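Local coordinates for protein carboxypeptidase D (PDB 3MN8) that is a zinc metallocarboxypeptidase that releases C-terminal arginine or lysine from peptides and proteins, including growth factors, peptide hormones and neuropeptides, at residues F177-E182 / Y227-A232; L212-H217 / L302-S307; A223-D228 / E239-D244; N298-T303 / E362-R367. All blocks are in the same frame, centred on the assembly; numbering follows the deposited sequence.

Contact 1: residues F177-E182 / Y227-A232; sequences FPDRLE and YDNSLA. With GEM ((2-guanidinoethylmercapto)succinic acid), chain G.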
# COMPACT_ATOMS: atom_id res chain seq x y z
N PHE A 177 -6.05 14.17 4.62
CA PHE A 177 -5.42 14.19 3.30
C PHE A 177 -6.30 14.98 2.33
O PHE A 177 -7.50 15.09 2.55
CB PHE A 177 -5.18 12.76 2.79
CG PHE A 177 -4.03 12.05 3.48
CD1 PHE A 177 -4.18 11.51 4.77
CD2 PHE A 177 -2.80 11.92 2.86
CE1 PHE A 177 -3.13 10.87 5.41
CE2 PHE A 177 -1.74 11.28 3.49
CZ PHE A 177 -1.91 10.75 4.77
N PRO A 178 -5.69 15.55 1.29
CA PRO A 178 -6.44 16.24 0.24
C PRO A 178 -7.52 15.33 -0.38
O PRO A 178 -7.29 14.14 -0.65
CB PRO A 178 -5.36 16.58 -0.80
CG PRO A 178 -4.08 16.61 -0.02
CD PRO A 178 -4.23 15.60 1.06
N ASP A 179 -8.70 15.90 -0.61
CA ASP A 179 -9.82 15.15 -1.16
C ASP A 179 -9.94 15.42 -2.65
O ASP A 179 -9.82 16.56 -3.09
CB ASP A 179 -11.11 15.54 -0.46
CG ASP A 179 -12.26 14.59 -0.79
OD1 ASP A 179 -12.02 13.36 -0.79
OD2 ASP A 179 -13.39 15.07 -1.05
N ARG A 180 -10.17 14.36 -3.43
CA ARG A 180 -10.29 14.49 -4.87
C ARG A 180 -11.47 15.40 -5.22
O ARG A 180 -11.45 16.09 -6.23
CB ARG A 180 -10.49 13.11 -5.49
CG ARG A 180 -11.67 12.40 -4.90
CD ARG A 180 -11.68 10.95 -5.27
NE ARG A 180 -12.91 10.34 -4.79
CZ ARG A 180 -14.03 10.28 -5.50
NH1 ARG A 180 -14.06 10.79 -6.73
NH2 ARG A 180 -15.11 9.71 -4.99
N LEU A 181 -12.48 15.42 -4.37
CA LEU A 181 -13.65 16.27 -4.63
C LEU A 181 -13.50 17.71 -4.10
O LEU A 181 -14.49 18.41 -3.90
CB LEU A 181 -14.91 15.60 -4.10
CG LEU A 181 -15.08 14.18 -4.65
CD1 LEU A 181 -16.10 13.38 -3.82
CD2 LEU A 181 -15.48 14.22 -6.12
N GLU A 182 -12.26 18.14 -3.88
CA GLU A 182 -11.97 19.52 -3.47
C GLU A 182 -12.58 19.86 -2.12
O GLU A 182 -13.52 20.65 -2.05
CB GLU A 182 -12.46 20.51 -4.51
CG GLU A 182 -12.04 21.95 -4.25
CD GLU A 182 -10.68 22.27 -4.84
OE1 GLU A 182 -10.19 23.40 -4.60
OE2 GLU A 182 -10.12 21.41 -5.56
N TYR A 227 -13.93 3.89 -4.02
CA TYR A 227 -13.69 5.12 -3.30
C TYR A 227 -14.34 5.05 -1.92
O TYR A 227 -15.23 4.21 -1.68
CB TYR A 227 -14.30 6.31 -4.05
CG TYR A 227 -13.63 6.69 -5.35
CD1 TYR A 227 -12.33 7.20 -5.37
CD2 TYR A 227 -14.32 6.58 -6.55
CE1 TYR A 227 -11.73 7.57 -6.55
CE2 TYR A 227 -13.72 6.95 -7.74
CZ TYR A 227 -12.43 7.44 -7.73
OH TYR A 227 -11.83 7.80 -8.91
N ASP A 228 -13.90 5.93 -1.02
CA ASP A 228 -14.41 6.01 0.35
C ASP A 228 -15.53 7.04 0.44
O ASP A 228 -16.22 7.14 1.46
CB ASP A 228 -13.28 6.38 1.33
CG ASP A 228 -12.42 5.17 1.73
OD1 ASP A 228 -12.84 4.02 1.47
OD2 ASP A 228 -11.33 5.37 2.32
N ASN A 229 -15.69 7.83 -0.61
CA ASN A 229 -16.73 8.86 -0.62
C ASN A 229 -17.27 9.16 -2.03
O ASN A 229 -16.79 8.59 -3.02
CB ASN A 229 -16.23 10.15 0.06
CG ASN A 229 -15.24 10.93 -0.79
OD1 ASN A 229 -14.85 10.51 -1.89
ND2 ASN A 229 -14.83 12.09 -0.28
N SER A 230 -18.26 10.05 -2.11
CA SER A 230 -18.84 10.41 -3.40
C SER A 230 -19.37 11.83 -3.40
O SER A 230 -19.45 12.46 -2.35
CB SER A 230 -19.96 9.43 -3.76
OG SER A 230 -21.04 9.55 -2.86
N LEU A 231 -19.71 12.32 -4.59
CA LEU A 231 -20.41 13.61 -4.74
C LEU A 231 -21.80 13.59 -4.08
O LEU A 231 -22.28 14.62 -3.59
CB LEU A 231 -20.55 13.99 -6.23
CG LEU A 231 -19.44 14.74 -6.97
CD1 LEU A 231 -19.71 14.73 -8.45
CD2 LEU A 231 -19.29 16.18 -6.48
N ALA A 232 -22.45 12.43 -4.09
CA ALA A 232 -23.74 12.29 -3.43
C ALA A 232 -23.59 12.51 -1.92
O ALA A 232 -24.52 12.96 -1.24
CB ALA A 232 -24.34 10.91 -3.72
C8 GEM G . -12.19 3.78 8.64
S7 GEM G . -11.12 3.56 7.24
C6 GEM G . -11.81 2.10 6.53
C5 GEM G . -13.31 2.21 6.24
N3 GEM G . -13.48 3.15 5.15
C1 GEM G . -14.63 3.66 4.70
N4 GEM G . -14.63 4.52 3.69
N2 GEM G . -15.77 3.32 5.28
C9 GEM G . -11.89 5.13 9.22
O14 GEM G . -10.94 5.79 8.74
O15 GEM G . -12.61 5.57 10.15
C10 GEM G . -12.07 2.66 9.68
C11 GEM G . -10.77 2.58 10.46
O12 GEM G . -10.21 1.46 10.53
O13 GEM G . -10.31 3.61 11.02
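Arg180 lays its guanidinium flat on the ring of Tyr227, a cation-pi stack joining two surface loops of an M14 carboxypeptidase domain, the active 1B form of the first of three carboxypeptidase-like domains. The planes are only 16° apart and Arg180 CZ sits 3.5 Å from the centroid of the Tyr227 ring, over its centre. Extended from CG to NE, the Arg180 chain carries its guanidinium across from the beta turn Asp179-Glu182. The opposite face of the guanidinium is covered by Leu181 CD1, offset toward the rim. Asn229 O lies at its edge, in plane, and accepts a weak hydrogen bond from Arg180 NH2 (2.8 Å); a second weak one runs from Arg180 NH2 to Asn229 OD1 (3.2 Å). An alanine in place of Tyr227 would take away the aromatic ring and is likely to leave the guanidinium without its stacking partner, set freer to turn away from Asn229. Leu181 adds apolar packing, its CD2 lying 4.1 Å from Leu231 CG. The neighbouring Asp228 faces the pocket, its OD1 2.9 Å from the guanidine N4 of the bound inhibitor. Asn229 ND2 also bonds to Ser286; Asn229 meets Asp179 tip to tip, amide and carboxylate planes 74° apart, and its ND2 donates to Asp179 OD1 at 3.1 Å, on the syn side of that oxygen and 23° out of the carboxylate plane.

Contact 2: residues L212-H217 / L302-S307; sequences LSANFH and LTIELS. With ZN (zinc ion), chain F; GEM ((2-guanidinoethylmercapto)succinic acid), chain G.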
# COMPACT_ATOMS: atom_id res chain seq x y z
N LEU A 212 1.53 -0.14 -6.07
CA LEU A 212 0.52 -0.78 -5.24
C LEU A 212 0.79 -0.43 -3.78
O LEU A 212 1.93 -0.14 -3.42
CB LEU A 212 0.56 -2.30 -5.45
CG LEU A 212 -0.18 -3.26 -4.51
CD1 LEU A 212 -1.63 -2.88 -4.38
CD2 LEU A 212 -0.05 -4.70 -5.02
N SER A 213 -0.24 -0.48 -2.94
CA SER A 213 -0.10 -0.09 -1.54
C SER A 213 -1.25 -0.58 -0.67
O SER A 213 -2.35 -0.85 -1.16
CB SER A 213 -0.01 1.44 -1.43
OG SER A 213 -0.04 1.85 -0.08
N ALA A 214 -1.02 -0.67 0.62
CA ALA A 214 -2.08 -1.03 1.54
C ALA A 214 -1.84 -0.32 2.85
O ALA A 214 -0.68 -0.15 3.25
CB ALA A 214 -2.12 -2.52 1.75
N ASN A 215 -2.90 0.14 3.51
CA ASN A 215 -2.76 0.60 4.89
C ASN A 215 -3.73 -0.10 5.88
O ASN A 215 -4.88 -0.42 5.54
CB ASN A 215 -2.70 2.14 5.02
CG ASN A 215 -4.04 2.81 4.92
OD1 ASN A 215 -4.53 3.36 5.90
ND2 ASN A 215 -4.64 2.78 3.73
N PHE A 216 -3.22 -0.36 7.08
CA PHE A 216 -3.86 -1.30 7.98
C PHE A 216 -4.52 -0.60 9.13
O PHE A 216 -3.97 0.33 9.73
CB PHE A 216 -2.84 -2.33 8.46
CG PHE A 216 -2.18 -3.06 7.34
CD1 PHE A 216 -1.01 -2.58 6.77
CD2 PHE A 216 -2.74 -4.21 6.82
CE1 PHE A 216 -0.41 -3.25 5.72
CE2 PHE A 216 -2.14 -4.88 5.76
CZ PHE A 216 -0.99 -4.40 5.21
N HIS A 217 -5.72 -1.08 9.45
CA HIS A 217 -6.53 -0.51 10.49
C HIS A 217 -7.08 -1.65 11.34
O HIS A 217 -6.92 -2.82 10.99
CB HIS A 217 -7.68 0.28 9.88
CG HIS A 217 -7.25 1.50 9.14
ND1 HIS A 217 -7.39 2.77 9.65
CD2 HIS A 217 -6.66 1.65 7.92
CE1 HIS A 217 -6.92 3.65 8.79
NE2 HIS A 217 -6.47 3.00 7.73
N LEU A 302 -5.17 -0.22 -0.95
CA LEU A 302 -6.30 -0.81 -0.23
C LEU A 302 -6.28 -0.37 1.22
O LEU A 302 -5.22 -0.04 1.76
CB LEU A 302 -6.23 -2.34 -0.24
CG LEU A 302 -6.43 -3.06 -1.56
CD1 LEU A 302 -6.50 -4.55 -1.30
CD2 LEU A 302 -7.68 -2.56 -2.26
N THR A 303 -7.45 -0.37 1.85
CA THR A 303 -7.55 -0.20 3.30
C THR A 303 -7.84 -1.58 3.89
O THR A 303 -8.82 -2.23 3.52
CB THR A 303 -8.70 0.76 3.70
OG1 THR A 303 -8.64 1.96 2.93
CG2 THR A 303 -8.62 1.12 5.18
N ILE A 304 -6.99 -2.04 4.80
CA ILE A 304 -7.21 -3.36 5.37
C ILE A 304 -7.38 -3.38 6.89
O ILE A 304 -6.52 -2.91 7.65
CB ILE A 304 -6.13 -4.35 4.95
CG1 ILE A 304 -6.17 -4.54 3.44
CG2 ILE A 304 -6.34 -5.69 5.65
CD1 ILE A 304 -4.93 -5.15 2.89
N GLU A 305 -8.52 -3.94 7.31
CA GLU A 305 -8.88 -4.05 8.71
C GLU A 305 -8.48 -5.44 9.20
O GLU A 305 -8.92 -6.44 8.64
CB GLU A 305 -10.39 -3.83 8.88
CG GLU A 305 -10.92 -2.47 8.37
CD GLU A 305 -10.62 -1.33 9.33
OE1 GLU A 305 -11.00 -0.18 9.03
OE2 GLU A 305 -10.00 -1.57 10.38
N LEU A 306 -7.67 -5.50 10.25
CA LEU A 306 -7.06 -6.77 10.66
C LEU A 306 -7.76 -7.49 11.81
O LEU A 306 -7.92 -8.71 11.78
CB LEU A 306 -5.58 -6.57 11.01
CG LEU A 306 -4.78 -6.05 9.82
CD1 LEU A 306 -3.40 -5.59 10.23
CD2 LEU A 306 -4.69 -7.13 8.76
N SER A 307 -8.19 -6.73 12.82
CA SER A 307 -8.80 -7.34 13.99
C SER A 307 -10.07 -6.63 14.39
O SER A 307 -10.28 -5.46 14.05
CB SER A 307 -7.82 -7.33 15.16
OG SER A 307 -7.25 -6.04 15.32
ZN ZN F . -8.38 2.99 11.53
C8 GEM G . -12.19 3.78 8.64
S7 GEM G . -11.12 3.56 7.24
C6 GEM G . -11.81 2.10 6.53
C5 GEM G . -13.31 2.21 6.24
N3 GEM G . -13.48 3.15 5.15
C1 GEM G . -14.63 3.66 4.70
N4 GEM G . -14.63 4.52 3.69
N2 GEM G . -15.77 3.32 5.28
C9 GEM G . -11.89 5.13 9.22
O14 GEM G . -10.94 5.79 8.74
O15 GEM G . -12.61 5.57 10.15
C10 GEM G . -12.07 2.66 9.68
C11 GEM G . -10.77 2.58 10.46
O12 GEM G . -10.21 1.46 10.53
O13 GEM G . -10.31 3.61 11.02
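Five backbone hydrogen bonds, the first from Leu302 N to Ser213 O, join two buried parallel strands whose axes run 27° apart. Asn215 N binds Leu302 O, Ile304 N binds Asn215 O, His217 N binds Ile304 O and Leu306 N binds His217 O; the bond from Ile304 N to Asn215 O, 2.8 Å, is almost straight. Among the apolar contacts, Ala214, Phe216, Leu302 and Ile304 share one face of the sheet. Phe216 and Ile304 lie side by side, Phe216 CD2 being 3.9 Å from Ile304 CB, and Leu306 CD1 closes on the same ring atom; helix 317-333 covers part of this face. The strands are central members of the eight-stranded mixed sheet of the M14 zinc carboxypeptidase fold, and the active site lies at their C-terminal ends, on the side that carries Asn215, His217, Thr303 and Glu305. In the metal site, His217 ND1 binds the zinc ion at 2.1 Å, with His101 and Glu104 as the other protein ligands and a carboxylate of the inhibitor also on the metal. On the far side of the imidazole, His217 NE2 donates to Asn215 OD1 (2.7 Å) from 38° above the carbonyl plane, a second-shell bond that restrains the rotation of the ring. Thr303 CG2 approaches His217 CD2 to 3.4 Å and also touches C6 of the inhibitor, while Thr303 OG1 bonds to Gln290. Glu305, the predicted proton donor/acceptor, stands beside His217.

Contact 3: residues A223-D228 / E239-D244; sequences ASYPYD and ESLTPD. With GEM ((2-guanidinoethylmercapto)succinic acid), chain G.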
# COMPACT_ATOMS: atom_id res chain seq x y z
N ALA A 223 -11.43 -6.33 3.77
CA ALA A 223 -10.59 -5.70 2.77
C ALA A 223 -11.40 -4.64 2.01
O ALA A 223 -12.34 -4.96 1.26
CB ALA A 223 -10.06 -6.76 1.82
N SER A 224 -11.03 -3.37 2.24
CA SER A 224 -11.77 -2.21 1.74
C SER A 224 -10.98 -1.47 0.67
O SER A 224 -9.77 -1.31 0.79
CB SER A 224 -12.08 -1.25 2.90
OG SER A 224 -12.85 -0.13 2.48
N TYR A 225 -11.68 -0.99 -0.35
CA TYR A 225 -11.04 -0.35 -1.49
C TYR A 225 -11.82 0.88 -1.88
O TYR A 225 -12.97 1.04 -1.46
CB TYR A 225 -11.01 -1.33 -2.68
CG TYR A 225 -12.35 -1.95 -2.99
CD1 TYR A 225 -12.81 -3.07 -2.29
CD2 TYR A 225 -13.16 -1.44 -3.98
CE1 TYR A 225 -14.03 -3.65 -2.57
CE2 TYR A 225 -14.39 -2.01 -4.27
CZ TYR A 225 -14.82 -3.12 -3.56
OH TYR A 225 -16.04 -3.69 -3.85
N PRO A 226 -11.21 1.76 -2.69
CA PRO A 226 -11.80 3.01 -3.19
C PRO A 226 -13.12 2.84 -3.97
O PRO A 226 -13.41 1.76 -4.51
CB PRO A 226 -10.71 3.57 -4.12
CG PRO A 226 -9.44 2.95 -3.63
CD PRO A 226 -9.81 1.59 -3.11
N TYR A 227 -13.93 3.89 -4.02
CA TYR A 227 -13.69 5.12 -3.30
C TYR A 227 -14.34 5.05 -1.92
O TYR A 227 -15.23 4.21 -1.68
CB TYR A 227 -14.30 6.31 -4.05
CG TYR A 227 -13.63 6.69 -5.35
CD1 TYR A 227 -12.33 7.20 -5.37
CD2 TYR A 227 -14.32 6.58 -6.55
CE1 TYR A 227 -11.73 7.57 -6.55
CE2 TYR A 227 -13.72 6.95 -7.74
CZ TYR A 227 -12.43 7.44 -7.73
OH TYR A 227 -11.83 7.80 -8.91
N ASP A 228 -13.90 5.93 -1.02
CA ASP A 228 -14.41 6.01 0.35
C ASP A 228 -15.53 7.04 0.44
O ASP A 228 -16.22 7.14 1.46
CB ASP A 228 -13.28 6.38 1.33
CG ASP A 228 -12.42 5.17 1.73
OD1 ASP A 228 -12.84 4.02 1.47
OD2 ASP A 228 -11.33 5.37 2.32
N GLU A 239 -22.39 2.02 -3.07
CA GLU A 239 -21.12 1.92 -3.79
C GLU A 239 -20.72 3.19 -4.54
O GLU A 239 -21.50 3.76 -5.32
CB GLU A 239 -21.16 0.74 -4.78
CG GLU A 239 -21.05 -0.63 -4.12
CD GLU A 239 -21.02 -1.76 -5.14
OE1 GLU A 239 -20.35 -2.79 -4.86
OE2 GLU A 239 -21.66 -1.62 -6.21
N SER A 240 -19.49 3.63 -4.29
CA SER A 240 -18.88 4.72 -5.05
C SER A 240 -17.64 4.17 -5.75
O SER A 240 -16.51 4.45 -5.36
CB SER A 240 -18.52 5.88 -4.13
OG SER A 240 -17.82 6.87 -4.85
N LEU A 241 -17.86 3.39 -6.80
CA LEU A 241 -16.80 2.61 -7.42
C LEU A 241 -15.77 3.41 -8.21
O LEU A 241 -15.95 4.58 -8.53
CB LEU A 241 -17.38 1.49 -8.28
CG LEU A 241 -18.30 0.57 -7.48
CD1 LEU A 241 -18.99 -0.46 -8.36
CD2 LEU A 241 -17.52 -0.10 -6.36
N THR A 242 -14.67 2.73 -8.51
CA THR A 242 -13.52 3.33 -9.15
C THR A 242 -13.44 2.83 -10.58
O THR A 242 -13.93 1.74 -10.90
CB THR A 242 -12.26 2.93 -8.36
OG1 THR A 242 -11.84 4.02 -7.52
CG2 THR A 242 -11.12 2.52 -9.26
N PRO A 243 -12.85 3.64 -11.48
CA PRO A 243 -12.69 3.14 -12.85
C PRO A 243 -11.98 1.79 -12.83
O PRO A 243 -12.24 0.94 -13.67
CB PRO A 243 -11.79 4.20 -13.51
CG PRO A 243 -11.98 5.42 -12.70
CD PRO A 243 -12.27 4.98 -11.29
N ASP A 244 -11.09 1.60 -11.87
CA ASP A 244 -10.32 0.37 -11.78
C ASP A 244 -10.93 -0.62 -10.80
O ASP A 244 -10.22 -1.35 -10.11
CB ASP A 244 -8.87 0.69 -11.39
CG ASP A 244 -8.00 0.99 -12.61
OD1 ASP A 244 -7.67 0.03 -13.34
OD2 ASP A 244 -7.66 2.17 -12.85
C8 GEM G . -12.19 3.78 8.64
S7 GEM G . -11.12 3.56 7.24
C6 GEM G . -11.81 2.10 6.53
C5 GEM G . -13.31 2.21 6.24
N3 GEM G . -13.48 3.15 5.15
C1 GEM G . -14.63 3.66 4.70
N4 GEM G . -14.63 4.52 3.69
N2 GEM G . -15.77 3.32 5.28
C9 GEM G . -11.89 5.13 9.22
O14 GEM G . -10.94 5.79 8.74
O15 GEM G . -12.61 5.57 10.15
C10 GEM G . -12.07 2.66 9.68
C11 GEM G . -10.77 2.58 10.46
O12 GEM G . -10.21 1.46 10.53
O13 GEM G . -10.31 3.61 11.02
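Tyr227 N, just past a cis peptide bond from Pro226, donates to Ser240 O at 3.0 Å, and between the two segments this is the one backbone hydrogen bond, tying the loop just after strand 222-225 to residues 239-244. A cis Pro-Tyr bond also occurs in carboxypeptidase A, another M14 peptidase. Most of the side-chain contact falls on the Tyr227 ring. Its CG stands anti to the carbonyl carbon (chi1 -70°), starting the ring out toward the loop. Thr242 crosses it at about a right angle and sets its OG1 over the centre of one face, 3.4 Å above the plane; the same hydroxyl oxygen lies 3.6 Å from Pro226 CB. Backbone oxygens border the ring: Ser240 O comes in near its plane, while Leu241 O lies 3.3 Å from Tyr227 CD2. At the far end Pro243 CD approaches the Tyr227 hydroxyl OH to 3.7 Å. Ser240 OG lies 3.7 Å from Tyr227 CB but has its polar partner in Asn229 O, a bond that links the loop to the residues following Tyr227. Farther back, Leu241 CD2 touches the edge of the Tyr225 ring at CE2, 4.2 Å away. Asp228, next in the chain, points away from the loop and into the inhibitor pocket. Strand 222-225 lies between strands 300-305 and 276-278 in the mixed sheet; helix 245-257, which begins right after Asp244, touches Tyr225, Pro226 and Thr242, and helix 289-296 packs against Pro226 and Tyr227.

Contact 4: residues N298-T303 / E362-R367; sequences NCFELT and EEKPMR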
# COMPACT_ATOMS: atom_id res chain seq x y z
N ASN A 298 -0.35 7.27 -9.26
CA ASN A 298 -0.63 6.03 -9.96
C ASN A 298 -1.06 4.97 -8.95
O ASN A 298 -1.66 3.96 -9.32
CB ASN A 298 0.63 5.54 -10.66
CG ASN A 298 1.03 6.39 -11.84
OD1 ASN A 298 0.18 6.97 -12.52
ND2 ASN A 298 2.32 6.44 -12.12
N CYS A 299 -0.74 5.18 -7.68
CA CYS A 299 -0.79 4.10 -6.70
C CYS A 299 -2.21 3.60 -6.43
O CYS A 299 -3.15 4.38 -6.35
CB CYS A 299 -0.12 4.51 -5.39
SG CYS A 299 0.30 3.11 -4.30
N PHE A 300 -2.33 2.28 -6.28
CA PHE A 300 -3.57 1.61 -5.94
C PHE A 300 -3.53 1.12 -4.48
O PHE A 300 -3.03 0.03 -4.22
CB PHE A 300 -3.80 0.40 -6.85
CG PHE A 300 -4.12 0.76 -8.29
CD1 PHE A 300 -4.87 -0.12 -9.07
CD2 PHE A 300 -3.67 1.94 -8.86
CE1 PHE A 300 -5.16 0.19 -10.40
CE2 PHE A 300 -3.96 2.25 -10.19
CZ PHE A 300 -4.70 1.38 -10.96
N GLU A 301 -4.03 1.91 -3.55
CA GLU A 301 -4.01 1.54 -2.13
C GLU A 301 -5.31 0.89 -1.66
O GLU A 301 -6.40 1.38 -1.93
CB GLU A 301 -3.69 2.77 -1.27
CG GLU A 301 -3.71 2.52 0.23
CD GLU A 301 -3.03 3.64 1.02
OE1 GLU A 301 -1.79 3.82 0.86
OE2 GLU A 301 -3.72 4.34 1.79
N LEU A 302 -5.17 -0.22 -0.95
CA LEU A 302 -6.30 -0.81 -0.23
C LEU A 302 -6.28 -0.37 1.22
O LEU A 302 -5.22 -0.04 1.76
CB LEU A 302 -6.23 -2.34 -0.24
CG LEU A 302 -6.43 -3.06 -1.56
CD1 LEU A 302 -6.50 -4.55 -1.30
CD2 LEU A 302 -7.68 -2.56 -2.26
N THR A 303 -7.45 -0.37 1.85
CA THR A 303 -7.55 -0.20 3.30
C THR A 303 -7.84 -1.58 3.89
O THR A 303 -8.82 -2.23 3.52
CB THR A 303 -8.70 0.76 3.70
OG1 THR A 303 -8.64 1.96 2.93
CG2 THR A 303 -8.62 1.12 5.18
N GLU A 362 -9.61 4.77 -19.53
CA GLU A 362 -8.96 6.01 -19.94
C GLU A 362 -9.08 7.12 -18.91
O GLU A 362 -8.40 8.14 -19.00
CB GLU A 362 -9.51 6.47 -21.29
CG GLU A 362 -8.70 6.00 -22.50
CD GLU A 362 -9.55 5.33 -23.56
OE1 GLU A 362 -10.62 4.79 -23.22
OE2 GLU A 362 -9.12 5.35 -24.74
N GLU A 363 -9.95 6.94 -17.92
CA GLU A 363 -10.09 7.93 -16.87
C GLU A 363 -8.96 7.80 -15.84
O GLU A 363 -8.66 8.75 -15.11
CB GLU A 363 -11.47 7.83 -16.21
CG GLU A 363 -12.60 8.38 -17.06
CD GLU A 363 -13.95 8.30 -16.38
OE1 GLU A 363 -14.37 7.18 -16.01
OE2 GLU A 363 -14.60 9.35 -16.24
N LYS A 364 -8.32 6.64 -15.81
CA LYS A 364 -7.15 6.46 -14.96
C LYS A 364 -5.91 6.11 -15.76
O LYS A 364 -5.52 4.95 -15.81
CB LYS A 364 -7.41 5.38 -13.91
CG LYS A 364 -6.26 5.18 -12.93
CD LYS A 364 -5.87 6.51 -12.31
CE LYS A 364 -4.98 6.35 -11.09
NZ LYS A 364 -4.38 7.68 -10.75
N PRO A 365 -5.30 7.11 -16.40
CA PRO A 365 -4.03 6.94 -17.10
C PRO A 365 -2.89 6.74 -16.11
O PRO A 365 -2.98 7.17 -14.96
CB PRO A 365 -3.83 8.27 -17.82
CG PRO A 365 -5.04 9.10 -17.54
CD PRO A 365 -5.71 8.52 -16.35
N MET A 366 -1.82 6.09 -16.56
CA MET A 366 -0.61 5.99 -15.75
C MET A 366 0.32 7.06 -16.24
O MET A 366 0.42 7.27 -17.44
CB MET A 366 0.06 4.63 -15.93
CG MET A 366 -0.68 3.47 -15.29
SD MET A 366 -0.88 3.67 -13.51
CE MET A 366 -2.62 4.09 -13.42
N ARG A 367 1.00 7.72 -15.31
CA ARG A 367 1.97 8.74 -15.66
C ARG A 367 3.38 8.15 -15.56
O ARG A 367 3.76 7.64 -14.51
CB ARG A 367 1.79 9.94 -14.72
CG ARG A 367 2.76 11.07 -14.92
CD ARG A 367 3.83 11.00 -13.85
NE ARG A 367 4.10 12.33 -13.33
CZ ARG A 367 3.86 12.76 -12.10
NH1 ARG A 367 3.35 11.98 -11.16
NH2 ARG A 367 4.17 14.02 -11.81
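Asn298 places its CG anti to the carbonyl carbon (chi1 -71°), and chi2 of -31° then turns the amide so that both its polar atoms meet the backbone of Arg367. Arg367 N donates to Asn298 OD1 at 3.0 Å in a nearly straight bond. Asn298 ND2 returns one to Arg367 O, also 3.0 Å, with that oxygen close to the amide plane. Two bonds to a single residue thus fix the rotation of the amide, which meets strand 366-367 through its polar atoms, while the Arg367 guanidinium reaches away to a salt bridge with Asp353. Met366 crosses the asparagine obliquely; the bend at chi2 brings SD within 3.6 Å of Asn298 OD1, and chi3 sends the methyl CE to the edge of the Phe300 ring, 4.0 Å from Phe300 CE2. An alanine in place of Asn298 would remove the amide and would probably leave the backbone N and O of Arg367 without these partners, opening a gap beside Met366 SD. Lys364 runs past the same ring, its CE 4.3 Å from Phe300 CE2, before NZ bonds to the backbone oxygens of Tyr294 and Ser297. Such polar-to-backbone pairing beside apolar contacts joins two domains here, the start of central strand 300-305, with the loop before it, being docked on an edge strand of the C-terminal transthyretin-like domain.

Contact 2 is the fully buried one, contact 1 lies at the surface, and contacts 3 and 4 are partly buried. Strand 300-305 serves both contact 2 and contact 4: its later residues line the zinc site, its beginning faces the transthyretin-like domain. On its other side it pairs with strand 222-225 of contact 3, through Thr303 N and Ser224 O. Contacts 1 and 3 share Tyr227 and Asp228, the tyrosine ring carrying a charged group in one and a threonine hydroxyl in the other. Chemistry follows place: regular backbone bonding and metal coordination in the centre, loop packing beside the inhibitor pocket, a cation-pi stack and side-chain hydrogen bonds of an asparagine outside, and amide-to-backbone pairing between domains.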